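Local coordinates for sulfate adenylyltransferase (Allochromatium vinosum, PDB 4DNX), which catalyses the transfer of the adenylyl group of ATP to sulfate, giving adenosine 5'-phosphosulfate and diphosphate in sulfur metabolism, at residues 236-241 against 389-394; 371-376 against 382-387; 174-179 against 246-251; 196-201 against 209-214. All coordinates share one frame; numbering follows the deposited sequence.

Following the chain from the N terminus, residues 174-179 open the loop that contact 3 closes at 246-251, joining the segment before helix 180-190 to helix 240-254. Nested within it, contact 4 closes a short loop, setting helix 206-219 against strand 195-200 of the parallel sheet. Contact 1 opens at 236-241, before contact 3 has closed, so the two cross; both touch the second subunit. Contact 2, the small loop 371-376 to 382-387, is nested inside contact 1, which closes last at 389-394 and ties the turn leading into helix 240-254 to the end of helix 381-393. Val383 and Ile386 of contact 2 pack on Ala246, Thr249 and Met250 of contact 3, joining the same two helices.

Contact 1 (236-241 against 389-394); sequences GDIPAP and DYYRSL
Tyr390 and Pro239 approach each other from opposite directions, the phenol end of the tyrosine meeting the CG-CD side of the proline ring. Pro239 CD lies 3.3 Å from Tyr390 OH and 3.5 Å from Tyr390 CZ, and Pro239 CG adds a contact of 3.7 Å to Tyr390 CE1. The proline comes at the aromatic ring obliquely. Tyr390 CG is anti to the backbone N (chi1 162°), which carries the ring from helix 381-393 across to the loop. Ile238 adds the end of its longer branch: CD1 sits 4.1 Å from Tyr390 CE2 and 3.2 Å from Tyr391 OH, and the Ile238 side chain crosses that of Tyr391 at about a right angle. The two tyrosines also pack on each other, Tyr390 CD2 standing 3.9 Å above one face of the Tyr391 ring, toward its rim. A water in the plane of the Tyr391 ring links Tyr391 OH (2.6 Å) to Gly236 O (2.9 Å), donating to the carbonyl, so one hydroxyl combines apolar contact with a bridge to the backbone. With an alanine here in place of Tyr390, a gap would probably open between helix and loop, beside the CG-CD side of Pro239 and one face of the Tyr391 ring. Leu387 extends the apolar patch under Ile238, while Pro239 also packs on Asp17 of the second subunit. Pro239 occupies the N-cap position of helix 240-254; the contact is a packing of the C-terminal helix against the turn that leads into that helix, at the edge of the dimer interface.

Contact 2 (371-376 against 382-387); sequences GEAPPP and EVAQIL
Ala373 and Pro374 belong to the connection of a helix-loop-helix unit, in which the chain leaves helix 361-369 and folds back over the helix that follows, 381-393, to rest on Ala384. The contact is small and wholly apolar, with no hydrogen bond across it. Ala384 CB points at the loop and meets two consecutive loop residues at almost equal range: Ala373 CB at 4.3 Å and Pro374 CD at 4.2 Å. The single methyl group is therefore met by a methyl and by the ring carbon next to the proline nitrogen. Because both alanine side chains are so short, the backbones come close, the CA atoms of Ala373 and Ala384 being 5.9 Å apart. The loop begins at Gly371, whose positive phi and two bonds back into the last helical turn make a Schellman motif ending helix 361-369. From Ala373 to Pro375 the backbone is extended, with phi and psi values near those of a polyproline II helix, as suits a run of three prolines, and this extended chain passes alongside helix 381-393. On the helix side the backbone is regular, Leu387 N bonding to Val383 O at 3.2 Å. Leu368 of helix 361-369 touches both Pro374 and Ala384, and Val364 adds to the cover of the proline, so that the loop residue is wedged between the two helices it connects. Ala373 also reaches Met388, one turn further along helix 381-393, and on another face of that helix Glu382 OE2 is hydrogen-bonded to Tyr254 OH.

Contact 3 (174-179 against 246-251); sequences PDTFRT and AIRTMA
Thr176 turns its methyl group to the end of Arg248, CG2 lying 3.3 Å from NH2. The threonine rotamer (chi1 52°) sets OG1 between the backbone N and the carbonyl carbon, and leaves CG2 anti to the carbonyl carbon, facing the arginine. Arg248 reaches over from helix 240-254 with its chain extended from CG to NE. Asp175 O is near the edge of the same guanidinium, 4.0 Å from NH2, too far for a hydrogen bond. That carbonyl is instead bonded by Arg178 NH1 at 3.0 Å, with a weak second bond from Arg178 NH2; the NH1 donor stands above the carbonyl plane. Arg178 NH1 also bonds to Phe177 O at 3.1 Å, so the arginine folds back on its own loop. The charged ends look to the other subunit: Arg178 and Arg248 both form salt bridges with Glu182 of the second subunit, and the carboxylate of Asp175 is hydrogen-bonded by Tyr16 and Thr179 of that subunit. Asp175 OD2 stays 5.5 Å from Arg248 NH2. Within the chain the contact joins the loop before helix 180-190 to helix 240-254, and its buried charge network belongs to the dimer interface of this ATP sulfurylase.

Contact 4 (196-201 against 209-214); sequences VAFQTR and EELCKM
Cys212 places its sulfur against the ring of Phe198, a sulfur-aromatic contact with SG 4.0 Å from the ring centroid and 30° off the ring normal. SG sits toward the root of the ring, 3.6 Å from both Phe198 CB and Phe198 CG. Phe198 points from the strand to the helix with CG anti to the backbone N (chi1 177°), and Cys212 SG is anti to its own carbonyl carbon (chi1 -73°), directed at the sheet. Apolar packing continues on the same ring, where Leu211 CD2 comes obliquely to Phe198 CE1 at 4.3 Å. Ile293 of the neighbouring strand 291-294 touches both Phe198 and Leu211, and His208, one turn before Cys212, meets the phenylalanine ring with its own. The ionic part lies within the helix: Lys213 NZ bonds to Glu209 OE2 at 2.8 Å through the anti lone pair, a salt bridge one turn apart, and OE2 has a second partner in Arg380. Strand 195-200, helix 206-219 and strand 223-230 form a beta-alpha-beta crossover, whose helix is here packed on the central strand of the parallel, Rossmann-like sheet of the nucleotidyltransferase fold.

Contact 1 (236-241 against 389-394)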
# COMPACT_ATOMS: atom_id res chain seq x y z
N GLY A 236 10.85 0.01 24.49
CA GLY A 236 11.35 1.38 24.21
C GLY A 236 11.23 1.94 22.78
O GLY A 236 11.60 3.08 22.51
N ASP A 237 10.70 1.14 21.85
CA ASP A 237 10.46 1.64 20.49
C ASP A 237 9.24 2.61 20.49
O ASP A 237 8.36 2.53 21.34
CB ASP A 237 10.22 0.46 19.50
CG ASP A 237 11.53 -0.11 18.89
OD1 ASP A 237 12.64 0.37 19.22
OD2 ASP A 237 11.44 -1.05 18.06
N ILE A 238 9.21 3.52 19.51
CA ILE A 238 8.10 4.45 19.35
C ILE A 238 6.99 3.73 18.56
O ILE A 238 7.27 3.22 17.48
CB ILE A 238 8.58 5.74 18.61
CG1 ILE A 238 9.66 6.48 19.43
CG2 ILE A 238 7.45 6.71 18.34
CD1 ILE A 238 9.30 6.68 20.89
N PRO A 239 5.76 3.68 19.09
CA PRO A 239 4.65 3.07 18.35
C PRO A 239 4.54 3.62 16.94
O PRO A 239 4.81 4.80 16.69
CB PRO A 239 3.42 3.46 19.16
CG PRO A 239 3.93 3.66 20.53
CD PRO A 239 5.30 4.25 20.36
N ALA A 240 4.15 2.74 16.02
CA ALA A 240 4.12 3.06 14.60
C ALA A 240 3.43 4.39 14.22
O ALA A 240 4.03 5.15 13.42
CB ALA A 240 3.51 1.89 13.81
N PRO A 241 2.23 4.68 14.73
CA PRO A 241 1.59 5.95 14.33
C PRO A 241 2.43 7.18 14.69
O PRO A 241 2.47 8.17 13.93
CB PRO A 241 0.29 5.97 15.15
CG PRO A 241 0.03 4.59 15.49
CD PRO A 241 1.34 3.91 15.62
N ASP A 389 4.48 14.89 23.04
CA ASP A 389 3.04 14.73 23.24
C ASP A 389 2.76 13.27 23.50
O ASP A 389 1.96 12.96 24.42
CB ASP A 389 2.23 15.23 22.03
CG ASP A 389 2.09 16.75 22.00
OD1 ASP A 389 2.56 17.45 22.92
OD2 ASP A 389 1.54 17.27 21.00
N TYR A 390 3.44 12.39 22.76
CA TYR A 390 3.35 10.95 22.95
C TYR A 390 3.79 10.58 24.37
O TYR A 390 3.03 9.93 25.10
CB TYR A 390 4.15 10.18 21.91
CG TYR A 390 4.41 8.77 22.35
CD1 TYR A 390 3.35 7.86 22.45
CD2 TYR A 390 5.69 8.35 22.71
CE1 TYR A 390 3.56 6.55 22.88
CE2 TYR A 390 5.93 7.04 23.13
CZ TYR A 390 4.85 6.15 23.21
OH TYR A 390 5.06 4.85 23.62
N TYR A 391 5.00 10.97 24.78
CA TYR A 391 5.47 10.58 26.13
C TYR A 391 4.58 11.10 27.24
O TYR A 391 4.36 10.41 28.26
CB TYR A 391 6.92 11.02 26.38
CG TYR A 391 7.94 10.23 25.60
CD1 TYR A 391 8.08 8.83 25.77
CD2 TYR A 391 8.79 10.87 24.69
CE1 TYR A 391 9.03 8.11 25.05
CE2 TYR A 391 9.72 10.16 23.94
CZ TYR A 391 9.85 8.78 24.13
OH TYR A 391 10.77 8.06 23.43
N ARG A 392 4.07 12.33 27.08
CA ARG A 392 3.19 12.91 28.09
C ARG A 392 1.84 12.15 28.19
O ARG A 392 1.24 12.11 29.26
CB ARG A 392 2.97 14.41 27.81
CG ARG A 392 2.30 15.24 28.92
CD ARG A 392 2.30 16.75 28.61
NE ARG A 392 2.57 17.04 27.19
CZ ARG A 392 3.71 17.55 26.70
NH1 ARG A 392 4.73 17.85 27.51
NH2 ARG A 392 3.83 17.76 25.40
N SER A 393 1.38 11.56 27.09
CA SER A 393 0.10 10.84 27.03
C SER A 393 0.06 9.54 27.84
O SER A 393 -1.02 9.09 28.23
CB SER A 393 -0.32 10.56 25.57
OG SER A 393 0.33 9.42 25.00
N LEU A 394 1.24 8.96 28.11
CA LEU A 394 1.36 7.64 28.74
C LEU A 394 0.96 7.67 30.20
O LEU A 394 1.21 8.66 30.88
CB LEU A 394 2.79 7.09 28.56
CG LEU A 394 3.24 6.90 27.10
CD1 LEU A 394 4.71 6.48 26.95
CD2 LEU A 394 2.34 5.93 26.31
O HOH W 1 11.10 5.52 24.05

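Contact 2 (371-376 against 382-387)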
# COMPACT_ATOMS: atom_id res chain seq x y z
N GLY A 371 9.85 15.91 28.62
CA GLY A 371 9.14 17.09 28.12
C GLY A 371 10.03 18.30 27.86
O GLY A 371 9.58 19.44 27.95
N GLU A 372 11.29 18.06 27.52
CA GLU A 372 12.20 19.15 27.18
C GLU A 372 12.60 18.98 25.73
O GLU A 372 13.06 17.92 25.31
CB GLU A 372 13.46 19.13 28.05
CG GLU A 372 14.63 19.88 27.40
CD GLU A 372 15.81 20.10 28.33
OE1 GLU A 372 16.11 19.21 29.15
OE2 GLU A 372 16.44 21.17 28.25
N ALA A 373 12.37 20.02 24.93
CA ALA A 373 12.78 19.90 23.54
C ALA A 373 14.30 19.97 23.48
O ALA A 373 14.91 20.84 24.12
CB ALA A 373 12.16 21.03 22.68
N PRO A 374 14.93 19.09 22.71
CA PRO A 374 16.38 19.21 22.52
C PRO A 374 16.70 20.50 21.79
O PRO A 374 15.78 21.13 21.22
CB PRO A 374 16.74 17.97 21.69
CG PRO A 374 15.61 16.99 21.95
CD PRO A 374 14.38 17.88 22.08
N PRO A 375 17.97 20.89 21.80
CA PRO A 375 18.36 22.08 21.07
C PRO A 375 18.04 21.92 19.59
O PRO A 375 17.99 20.78 19.09
CB PRO A 375 19.88 22.16 21.32
CG PRO A 375 20.11 21.40 22.56
CD PRO A 375 19.09 20.32 22.56
N PRO A 376 17.76 23.02 18.88
CA PRO A 376 17.38 22.90 17.46
C PRO A 376 18.50 22.38 16.57
O PRO A 376 18.24 21.98 15.43
CB PRO A 376 16.95 24.32 17.06
CG PRO A 376 17.61 25.21 18.07
CD PRO A 376 17.68 24.42 19.36
N GLU A 382 8.99 20.59 15.49
CA GLU A 382 7.71 19.93 15.21
C GLU A 382 7.80 18.42 15.43
O GLU A 382 6.81 17.78 15.82
CB GLU A 382 7.27 20.17 13.76
CG GLU A 382 7.11 21.65 13.47
CD GLU A 382 8.39 22.35 12.97
OE1 GLU A 382 8.22 23.49 12.50
OE2 GLU A 382 9.53 21.80 13.08
N VAL A 383 8.99 17.89 15.19
CA VAL A 383 9.26 16.45 15.46
C VAL A 383 9.32 16.26 17.00
O VAL A 383 8.69 15.33 17.58
CB VAL A 383 10.56 15.99 14.75
CG1 VAL A 383 10.90 14.54 15.11
CG2 VAL A 383 10.44 16.14 13.16
N ALA A 384 10.06 17.11 17.68
CA ALA A 384 10.12 17.06 19.14
C ALA A 384 8.72 17.11 19.74
O ALA A 384 8.41 16.39 20.73
CB ALA A 384 10.97 18.22 19.68
N GLN A 385 7.86 18.00 19.22
CA GLN A 385 6.52 18.15 19.81
C GLN A 385 5.71 16.84 19.71
O GLN A 385 5.02 16.45 20.68
CB GLN A 385 5.72 19.29 19.21
CG GLN A 385 4.55 19.69 20.05
CD GLN A 385 5.01 20.22 21.42
OE1 GLN A 385 5.86 21.12 21.49
NE2 GLN A 385 4.51 19.62 22.49
N ILE A 386 5.78 16.20 18.56
CA ILE A 386 5.06 14.93 18.31
C ILE A 386 5.47 13.88 19.36
O ILE A 386 4.62 13.25 20.01
CB ILE A 386 5.27 14.44 16.89
CG1 ILE A 386 4.42 15.28 15.93
CG2 ILE A 386 4.96 12.89 16.74
CD1 ILE A 386 4.78 15.04 14.48
N LEU A 387 6.78 13.75 19.55
CA LEU A 387 7.32 12.81 20.55
C LEU A 387 6.99 13.22 22.00
O LEU A 387 6.61 12.37 22.83
CB LEU A 387 8.82 12.60 20.33
CG LEU A 387 9.06 11.87 18.99
CD1 LEU A 387 10.50 11.92 18.58
CD2 LEU A 387 8.56 10.40 19.10

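Contact 3 (174-179 against 246-251)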
# COMPACT_ATOMS: atom_id res chain seq x y z
N PRO A 174 -0.89 -0.55 6.90
CA PRO A 174 -1.44 -0.51 5.51
C PRO A 174 -0.94 0.64 4.67
O PRO A 174 -0.90 0.49 3.41
CB PRO A 174 -2.96 -0.44 5.69
CG PRO A 174 -3.14 0.26 7.10
CD PRO A 174 -1.98 -0.38 7.90
N ASP A 175 -0.59 1.77 5.29
CA ASP A 175 -0.12 2.95 4.52
C ASP A 175 1.35 2.94 4.19
O ASP A 175 1.80 3.66 3.28
CB ASP A 175 -0.49 4.28 5.21
CG ASP A 175 -2.01 4.51 5.29
OD1 ASP A 175 -2.78 3.89 4.49
OD2 ASP A 175 -2.45 5.32 6.13
N THR A 176 2.15 2.15 4.91
CA THR A 176 3.58 2.21 4.75
C THR A 176 4.19 0.96 4.11
O THR A 176 5.15 1.08 3.37
CB THR A 176 4.31 2.52 6.09
OG1 THR A 176 3.86 1.61 7.09
CG2 THR A 176 3.96 3.94 6.55
N PHE A 177 3.63 -0.23 4.39
CA PHE A 177 4.16 -1.43 3.78
C PHE A 177 4.09 -1.31 2.27
O PHE A 177 3.03 -0.96 1.74
CB PHE A 177 3.41 -2.71 4.21
CG PHE A 177 3.93 -3.93 3.53
CD1 PHE A 177 5.06 -4.59 4.01
CD2 PHE A 177 3.34 -4.37 2.31
CE1 PHE A 177 5.57 -5.72 3.34
CE2 PHE A 177 3.88 -5.46 1.60
CZ PHE A 177 4.97 -6.15 2.14
N ARG A 178 5.23 -1.60 1.61
CA ARG A 178 5.33 -1.56 0.13
C ARG A 178 6.12 -2.74 -0.38
O ARG A 178 7.08 -3.16 0.26
CB ARG A 178 6.11 -0.31 -0.33
CG ARG A 178 5.35 0.91 -0.11
CD ARG A 178 4.29 1.14 -1.19
NE ARG A 178 3.79 2.48 -0.99
CZ ARG A 178 2.95 2.85 -0.02
NH1 ARG A 178 2.45 1.96 0.84
NH2 ARG A 178 2.60 4.13 0.08
N THR A 179 5.73 -3.23 -1.54
CA THR A 179 6.52 -4.22 -2.24
C THR A 179 7.66 -3.53 -2.96
O THR A 179 7.60 -2.31 -3.22
CB THR A 179 5.67 -4.98 -3.29
OG1 THR A 179 5.16 -4.06 -4.27
CG2 THR A 179 4.52 -5.72 -2.58
N ALA A 246 6.20 11.50 13.02
CA ALA A 246 7.50 12.20 13.13
C ALA A 246 8.29 12.21 11.82
O ALA A 246 8.83 13.26 11.43
CB ALA A 246 8.36 11.57 14.28
N ILE A 247 8.35 11.07 11.13
CA ILE A 247 9.12 10.94 9.88
C ILE A 247 8.44 11.76 8.79
O ILE A 247 9.13 12.48 8.02
CB ILE A 247 9.32 9.45 9.46
CG1 ILE A 247 10.32 8.82 10.46
CG2 ILE A 247 9.92 9.33 8.00
CD1 ILE A 247 10.54 7.37 10.28
N ARG A 248 7.11 11.68 8.74
CA ARG A 248 6.36 12.40 7.67
C ARG A 248 6.43 13.90 7.88
O ARG A 248 6.50 14.66 6.90
CB ARG A 248 4.91 11.96 7.60
CG ARG A 248 4.78 10.57 7.00
CD ARG A 248 3.29 10.26 6.92
NE ARG A 248 2.99 8.82 6.74
CZ ARG A 248 3.12 8.16 5.59
NH1 ARG A 248 3.60 8.75 4.49
NH2 ARG A 248 2.76 6.88 5.53
N THR A 249 6.43 14.32 9.15
CA THR A 249 6.54 15.76 9.44
C THR A 249 7.91 16.31 9.04
O THR A 249 8.01 17.43 8.52
CB THR A 249 6.23 16.06 10.92
OG1 THR A 249 4.89 15.63 11.20
CG2 THR A 249 6.31 17.57 11.22
N MET A 250 8.96 15.55 9.33
CA MET A 250 10.32 15.92 8.91
C MET A 250 10.36 16.05 7.38
O MET A 250 10.84 17.05 6.83
CB MET A 250 11.33 14.88 9.40
CG MET A 250 12.69 15.03 8.73
SD MET A 250 13.71 13.55 8.83
CE MET A 250 12.85 12.59 7.55
N ALA A 251 9.81 15.06 6.70
CA ALA A 251 9.83 15.04 5.23
C ALA A 251 9.14 16.26 4.62
O ALA A 251 9.67 16.93 3.69
CB ALA A 251 9.18 13.72 4.74

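Contact 4 (196-201 against 209-214)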
# COMPACT_ATOMS: atom_id res chain seq x y z
N VAL A 196 18.82 7.55 -3.20
CA VAL A 196 19.51 7.02 -2.00
C VAL A 196 18.51 6.25 -1.14
O VAL A 196 17.38 6.70 -0.99
CB VAL A 196 20.05 8.21 -1.17
CG1 VAL A 196 20.59 7.74 0.21
CG2 VAL A 196 21.12 8.98 -1.97
N ALA A 197 18.88 5.09 -0.58
CA ALA A 197 17.98 4.40 0.36
C ALA A 197 18.58 4.50 1.76
O ALA A 197 19.84 4.41 1.92
CB ALA A 197 17.86 2.89 -0.06
N PHE A 198 17.71 4.69 2.76
CA PHE A 198 18.12 4.79 4.16
C PHE A 198 17.17 3.94 4.99
O PHE A 198 15.98 4.18 4.96
CB PHE A 198 18.05 6.27 4.65
CG PHE A 198 18.40 6.44 6.12
CD1 PHE A 198 19.72 6.29 6.55
CD2 PHE A 198 17.39 6.73 7.07
CE1 PHE A 198 20.04 6.45 7.93
CE2 PHE A 198 17.74 6.90 8.46
CZ PHE A 198 19.02 6.76 8.83
N GLN A 199 17.72 3.01 5.79
CA GLN A 199 16.90 2.16 6.67
C GLN A 199 16.76 2.79 8.06
O GLN A 199 17.75 3.27 8.63
CB GLN A 199 17.58 0.77 6.83
CG GLN A 199 16.84 -0.16 7.78
CD GLN A 199 17.32 -1.60 7.72
OE1 GLN A 199 17.64 -2.12 6.64
NE2 GLN A 199 17.41 -2.26 8.89
N THR A 200 15.57 2.74 8.64
CA THR A 200 15.44 3.11 10.06
C THR A 200 14.28 2.37 10.69
O THR A 200 13.43 1.89 9.97
CB THR A 200 15.22 4.64 10.25
OG1 THR A 200 15.35 4.95 11.65
CG2 THR A 200 13.87 5.07 9.71
N ARG A 201 14.28 2.22 12.03
CA ARG A 201 13.05 1.74 12.66
C ARG A 201 12.50 2.72 13.68
O ARG A 201 11.44 2.49 14.28
CB ARG A 201 13.18 0.32 13.25
CG ARG A 201 14.21 0.15 14.29
CD ARG A 201 14.29 -1.33 14.72
NE ARG A 201 15.43 -1.56 15.62
CZ ARG A 201 16.69 -1.74 15.22
NH1 ARG A 201 17.01 -1.75 13.92
NH2 ARG A 201 17.65 -1.94 16.12
N GLU A 209 18.59 12.97 9.54
CA GLU A 209 18.03 13.79 8.47
C GLU A 209 19.17 14.36 7.61
O GLU A 209 19.14 14.28 6.36
CB GLU A 209 17.23 14.95 9.10
CG GLU A 209 16.80 16.01 8.12
CD GLU A 209 16.28 17.29 8.79
OE1 GLU A 209 15.76 17.27 9.96
OE2 GLU A 209 16.40 18.34 8.13
N GLU A 210 20.16 14.92 8.29
CA GLU A 210 21.29 15.52 7.61
C GLU A 210 22.18 14.48 6.93
O GLU A 210 22.79 14.75 5.91
CB GLU A 210 22.09 16.41 8.58
CG GLU A 210 21.27 17.61 9.14
CD GLU A 210 20.82 18.60 8.06
OE1 GLU A 210 19.81 19.29 8.32
OE2 GLU A 210 21.47 18.69 6.98
N LEU A 211 22.25 13.26 7.49
CA LEU A 211 23.00 12.20 6.84
C LEU A 211 22.39 11.86 5.50
O LEU A 211 23.13 11.71 4.52
CB LEU A 211 22.99 10.94 7.69
CG LEU A 211 23.86 9.81 7.19
CD1 LEU A 211 25.32 10.27 7.12
CD2 LEU A 211 23.68 8.67 8.16
N CYS A 212 21.06 11.77 5.45
CA CYS A 212 20.35 11.54 4.16
C CYS A 212 20.66 12.66 3.18
O CYS A 212 20.97 12.39 2.01
CB CYS A 212 18.84 11.42 4.37
SG CYS A 212 18.39 9.86 5.14
N LYS A 213 20.64 13.91 3.66
CA LYS A 213 20.91 15.08 2.78
C LYS A 213 22.34 15.11 2.28
O LYS A 213 22.57 15.42 1.08
CB LYS A 213 20.54 16.38 3.52
CG LYS A 213 19.03 16.49 3.67
CD LYS A 213 18.64 17.73 4.50
CE LYS A 213 17.16 17.96 4.49
NZ LYS A 213 16.93 19.13 5.45
N MET A 214 23.31 14.80 3.17
CA MET A 214 24.74 14.66 2.76
C MET A 214 24.92 13.61 1.67
O MET A 214 25.64 13.85 0.68
CB MET A 214 25.62 14.25 3.96
CG MET A 214 25.89 15.39 4.88
SD MET A 214 26.90 14.73 6.26
CE MET A 214 25.79 14.99 7.64